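Local structure of putative polyketide synthase (1U0M) at residues A[143-155]-A[338-350]. The protein catalyses the iterative condensation of five malonyl-CoA units and the Claisen and aldol cyclisations that give 1,3,6,8-tetrahydroxynaphthalene, a melanin precursor. Residues are numbered along the deposited sequence; the frame is centred on the assembly and turned at random.
Sequences QLGCAAGGAAINR and LAGFGPGITAEMS
E348 has the largest share of the contact on the strand side. Its side chain rises from strand 346-350 and lies against G150 and A151 of helix 148-155. E348 CB comes within 3.4 Å of G150 C. CG then presses on the backbone of A151, and the bend at chi2 (-66°) turns the carboxylate along that residue, with E348 OE2 3.2 Å from A151 CB.

Polar bonds hold the later turns of the helix. R155 bends at chi2 and chi3 and brings the edge of its guanidinium to E348. R155 NH2 and E348 OE2 form a weak, long salt bridge of 3.5 Å, with the two planar groups only 22° apart. D158, through NH1, is the stronger partner of R155. N154 ND2 donates to M349 O at 3.3 Å, from above the carbonyl plane, and the bond is bent (137°). N154 OD1 lies beside S350 CB.

G150, G340 and G342 have no side chain, and here the two backbones meet directly. A147 lies close against strand 338-342, its CB 3.4 Å from G342 N. Apolar contact is modest: I153 CD1 meets L338 CD1 at 4.4 Å. At the other end P343 packs CD and CG against the turn at L144 and G145, with P343 CD 3.4 Å from L144 O.

C146, the active-site cysteine by similarity, places its CB 3.0 Å from F341 O. A polyethylene glycol, probably from the crystallisation liquor, is bound near this side chain and may mark the pocket. The arrangement belongs to the thiolase fold of chalcone synthase-like enzymes: the buried helix that follows the probable nucleophile packs on the C-terminal beta hairpin, joining the two halves of the chain.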
loop_
_atom_site.group_PDB
_atom_site.type_symbol
_atom_site.label_atom_id
_atom_site.label_comp_id
_atom_site.label_asym_id
_atom_site.label_seq_id
_atom_site.Cartn_x
_atom_site.Cartn_y
_atom_site.Cartn_z
ATOM N N GLN A 143 -2.746 -3.840 -1.475
ATOM C CA GLN A 143 -4.133 -3.950 -1.906
ATOM C C GLN A 143 -4.467 -3.898 -3.392
ATOM O O GLN A 143 -5.590 -3.547 -3.746
ATOM C CB GLN A 143 -4.942 -2.886 -1.178
ATOM C CG GLN A 143 -4.826 -2.964 0.330
ATOM C CD GLN A 143 -5.186 -1.663 1.011
ATOM O OE1 GLN A 143 -4.409 -0.706 0.998
ATOM N NE2 GLN A 143 -6.369 -1.613 1.606
ATOM N N LEU A 144 -3.526 -4.258 -4.262
ATOM C CA LEU A 144 -3.784 -4.236 -5.700
ATOM C C LEU A 144 -3.653 -5.585 -6.393
ATOM O O LEU A 144 -3.733 -5.667 -7.616
ATOM C CB LEU A 144 -2.887 -3.202 -6.379
ATOM C CG LEU A 144 -3.344 -1.759 -6.129
ATOM C CD1 LEU A 144 -2.360 -0.786 -6.748
ATOM C CD2 LEU A 144 -4.735 -1.557 -6.710
ATOM N N GLY A 145 -3.471 -6.643 -5.606
ATOM C CA GLY A 145 -3.372 -7.998 -6.137
ATOM C C GLY A 145 -2.678 -8.274 -7.469
ATOM O O GLY A 145 -1.518 -7.899 -7.678
ATOM N N CYS A 146 -3.387 -8.959 -8.366
ATOM C CA CYS A 146 -2.843 -9.315 -9.673
ATOM C C CYS A 146 -2.465 -8.105 -10.533
ATOM O O CYS A 146 -1.733 -8.235 -11.515
ATOM C CB CYS A 146 -3.837 -10.206 -10.426
ATOM S SG CYS A 146 -4.043 -11.875 -9.738
ATOM N N ALA A 147 -2.946 -6.929 -10.142
ATOM C CA ALA A 147 -2.670 -5.693 -10.864
ATOM C C ALA A 147 -1.469 -4.932 -10.303
ATOM O O ALA A 147 -0.977 -3.998 -10.929
ATOM C CB ALA A 147 -3.909 -4.789 -10.828
ATOM N N ALA A 148 -0.996 -5.330 -9.130
ATOM C CA ALA A 148 0.121 -4.642 -8.488
ATOM C C ALA A 148 1.398 -4.604 -9.312
ATOM O O ALA A 148 2.189 -3.676 -9.176
ATOM C CB ALA A 148 0.402 -5.261 -7.128
ATOM N N GLY A 149 1.617 -5.614 -10.148
ATOM C CA GLY A 149 2.815 -5.628 -10.974
ATOM C C GLY A 149 2.845 -4.389 -11.853
ATOM O O GLY A 149 3.758 -3.568 -11.764
ATOM N N GLY A 150 1.826 -4.253 -12.696
ATOM C CA GLY A 150 1.731 -3.101 -13.569
ATOM C C GLY A 150 1.707 -1.796 -12.791
ATOM O O GLY A 150 2.330 -0.821 -13.204
ATOM N N ALA A 151 0.989 -1.762 -11.670
ATOM C CA ALA A 151 0.920 -0.546 -10.862
ATOM C C ALA A 151 2.298 -0.136 -10.345
ATOM O O ALA A 151 2.595 1.053 -10.239
ATOM C CB ALA A 151 -0.033 -0.743 -9.691
ATOM N N ALA A 152 3.137 -1.115 -10.015
ATOM C CA ALA A 152 4.471 -0.816 -9.516
ATOM C C ALA A 152 5.248 -0.121 -10.627
ATOM O O ALA A 152 5.923 0.886 -10.404
ATOM C CB ALA A 152 5.174 -2.093 -9.100
ATOM N N ILE A 153 5.138 -0.674 -11.831
ATOM C CA ILE A 153 5.804 -0.117 -12.995
ATOM C C ILE A 153 5.356 1.322 -13.156
ATOM O O ILE A 153 6.168 2.240 -13.117
ATOM C CB ILE A 153 5.438 -0.903 -14.261
ATOM C CG1 ILE A 153 6.090 -2.289 -14.211
ATOM C CG2 ILE A 153 5.869 -0.128 -15.499
ATOM C CD1 ILE A 153 5.531 -3.277 -15.225
ATOM N N ASN A 154 4.053 1.512 -13.323
ATOM C CA ASN A 154 3.498 2.845 -13.488
ATOM C C ASN A 154 3.942 3.809 -12.403
ATOM O O ASN A 154 3.952 5.016 -12.618
ATOM C CB ASN A 154 1.971 2.781 -13.529
ATOM C CG ASN A 154 1.465 2.063 -14.750
ATOM O OD1 ASN A 154 2.249 1.670 -15.611
ATOM N ND2 ASN A 154 0.154 1.890 -14.842
ATOM N N ARG A 155 4.313 3.291 -11.238
ATOM C CA ARG A 155 4.754 4.171 -10.158
ATOM C C ARG A 155 6.223 4.503 -10.303
ATOM O O ARG A 155 6.610 5.669 -10.241
ATOM C CB ARG A 155 4.511 3.546 -8.774
ATOM C CG ARG A 155 3.061 3.514 -8.321
ATOM C CD ARG A 155 2.271 4.702 -8.842
ATOM N NE ARG A 155 1.315 4.286 -9.868
ATOM C CZ ARG A 155 0.794 5.097 -10.782
ATOM N NH1 ARG A 155 1.136 6.379 -10.808
ATOM N NH2 ARG A 155 -0.067 4.626 -11.672
ATOM N N LEU A 338 2.576 -3.066 -21.676
ATOM C CA LEU A 338 2.697 -3.796 -20.422
ATOM C C LEU A 338 1.434 -3.462 -19.641
ATOM O O LEU A 338 1.129 -2.293 -19.426
ATOM C CB LEU A 338 3.921 -3.318 -19.636
ATOM C CG LEU A 338 5.303 -3.421 -20.289
ATOM C CD1 LEU A 338 6.318 -2.653 -19.461
ATOM C CD2 LEU A 338 5.712 -4.873 -20.412
ATOM N N ALA A 339 0.692 -4.479 -19.222
ATOM C CA ALA A 339 -0.531 -4.238 -18.471
ATOM C C ALA A 339 -0.749 -5.270 -17.372
ATOM O O ALA A 339 -0.303 -6.416 -17.477
ATOM C CB ALA A 339 -1.729 -4.222 -19.414
ATOM N N GLY A 340 -1.437 -4.840 -16.317
ATOM C CA GLY A 340 -1.742 -5.710 -15.196
ATOM C C GLY A 340 -3.205 -5.566 -14.841
ATOM O O GLY A 340 -3.748 -4.468 -14.893
ATOM N N PHE A 341 -3.854 -6.670 -14.491
ATOM C CA PHE A 341 -5.268 -6.626 -14.134
ATOM C C PHE A 341 -5.516 -7.320 -12.800
ATOM O O PHE A 341 -4.933 -8.365 -12.527
ATOM C CB PHE A 341 -6.106 -7.302 -15.223
ATOM C CG PHE A 341 -5.911 -6.714 -16.589
ATOM C CD1 PHE A 341 -5.922 -7.529 -17.719
ATOM C CD2 PHE A 341 -5.691 -5.349 -16.753
ATOM C CE1 PHE A 341 -5.711 -6.993 -18.992
ATOM C CE2 PHE A 341 -5.480 -4.810 -18.021
ATOM C CZ PHE A 341 -5.489 -5.633 -19.137
ATOM N N GLY A 342 -6.390 -6.740 -11.982
ATOM C CA GLY A 342 -6.702 -7.323 -10.683
ATOM C C GLY A 342 -7.819 -6.596 -9.951
ATOM O O GLY A 342 -8.718 -6.047 -10.585
ATOM N N PRO A 343 -7.796 -6.584 -8.606
ATOM C CA PRO A 343 -8.793 -5.928 -7.753
ATOM C C PRO A 343 -9.217 -4.531 -8.227
ATOM O O PRO A 343 -8.375 -3.662 -8.453
ATOM C CB PRO A 343 -8.094 -5.893 -6.401
ATOM C CG PRO A 343 -7.372 -7.200 -6.393
ATOM C CD PRO A 343 -6.773 -7.261 -7.783
ATOM N N GLY A 344 -10.524 -4.314 -8.361
ATOM C CA GLY A 344 -11.010 -3.019 -8.805
ATOM C C GLY A 344 -12.387 -3.058 -9.456
ATOM O O GLY A 344 -13.349 -2.524 -8.899
ATOM N N ILE A 345 -12.502 -3.669 -10.635
ATOM C CA ILE A 345 -11.388 -4.292 -11.340
ATOM C C ILE A 345 -10.463 -3.214 -11.897
ATOM O O ILE A 345 -10.912 -2.295 -12.588
ATOM C CB ILE A 345 -11.918 -5.181 -12.484
ATOM C CG1 ILE A 345 -12.743 -6.335 -11.894
ATOM C CG2 ILE A 345 -10.771 -5.698 -13.324
ATOM C CD1 ILE A 345 -13.391 -7.246 -12.913
ATOM N N THR A 346 -9.174 -3.322 -11.580
ATOM C CA THR A 346 -8.191 -2.350 -12.031
ATOM C C THR A 346 -7.292 -2.867 -13.139
ATOM O O THR A 346 -7.031 -4.063 -13.245
ATOM C CB THR A 346 -7.293 -1.892 -10.883
ATOM O OG1 THR A 346 -8.103 -1.316 -9.851
ATOM C CG2 THR A 346 -6.294 -0.852 -11.371
ATOM N N ALA A 347 -6.816 -1.932 -13.958
ATOM C CA ALA A 347 -5.940 -2.239 -15.070
ATOM C C ALA A 347 -4.816 -1.214 -15.123
ATOM O O ALA A 347 -5.056 -0.032 -15.364
ATOM C CB ALA A 347 -6.733 -2.217 -16.372
ATOM N N GLU A 348 -3.594 -1.662 -14.866
ATOM C CA GLU A 348 -2.455 -0.768 -14.928
ATOM C C GLU A 348 -1.770 -1.033 -16.263
ATOM O O GLU A 348 -1.033 -2.005 -16.421
ATOM C CB GLU A 348 -1.496 -1.018 -13.761
ATOM C CG GLU A 348 -2.053 -0.611 -12.393
ATOM C CD GLU A 348 -2.272 0.892 -12.255
ATOM O OE1 GLU A 348 -3.096 1.445 -13.006
ATOM O OE2 GLU A 348 -1.621 1.523 -11.394
ATOM N N MET A 349 -2.044 -0.160 -17.226
ATOM C CA MET A 349 -1.499 -0.265 -18.574
ATOM C C MET A 349 -0.263 0.612 -18.729
ATOM O O MET A 349 -0.144 1.648 -18.085
ATOM C CB MET A 349 -2.576 0.149 -19.579
ATOM C CG MET A 349 -3.842 -0.665 -19.442
ATOM S SD MET A 349 -5.336 0.141 -20.053
ATOM C CE MET A 349 -5.758 1.194 -18.646
ATOM N N SER A 350 0.655 0.188 -19.588
ATOM C CA SER A 350 1.888 0.928 -19.827
ATOM C C SER A 350 2.380 0.741 -21.271
ATOM O O SER A 350 2.581 -0.387 -21.722
ATOM C CB SER A 350 2.961 0.456 -18.843
ATOM O OG SER A 350 4.188 1.121 -19.060
#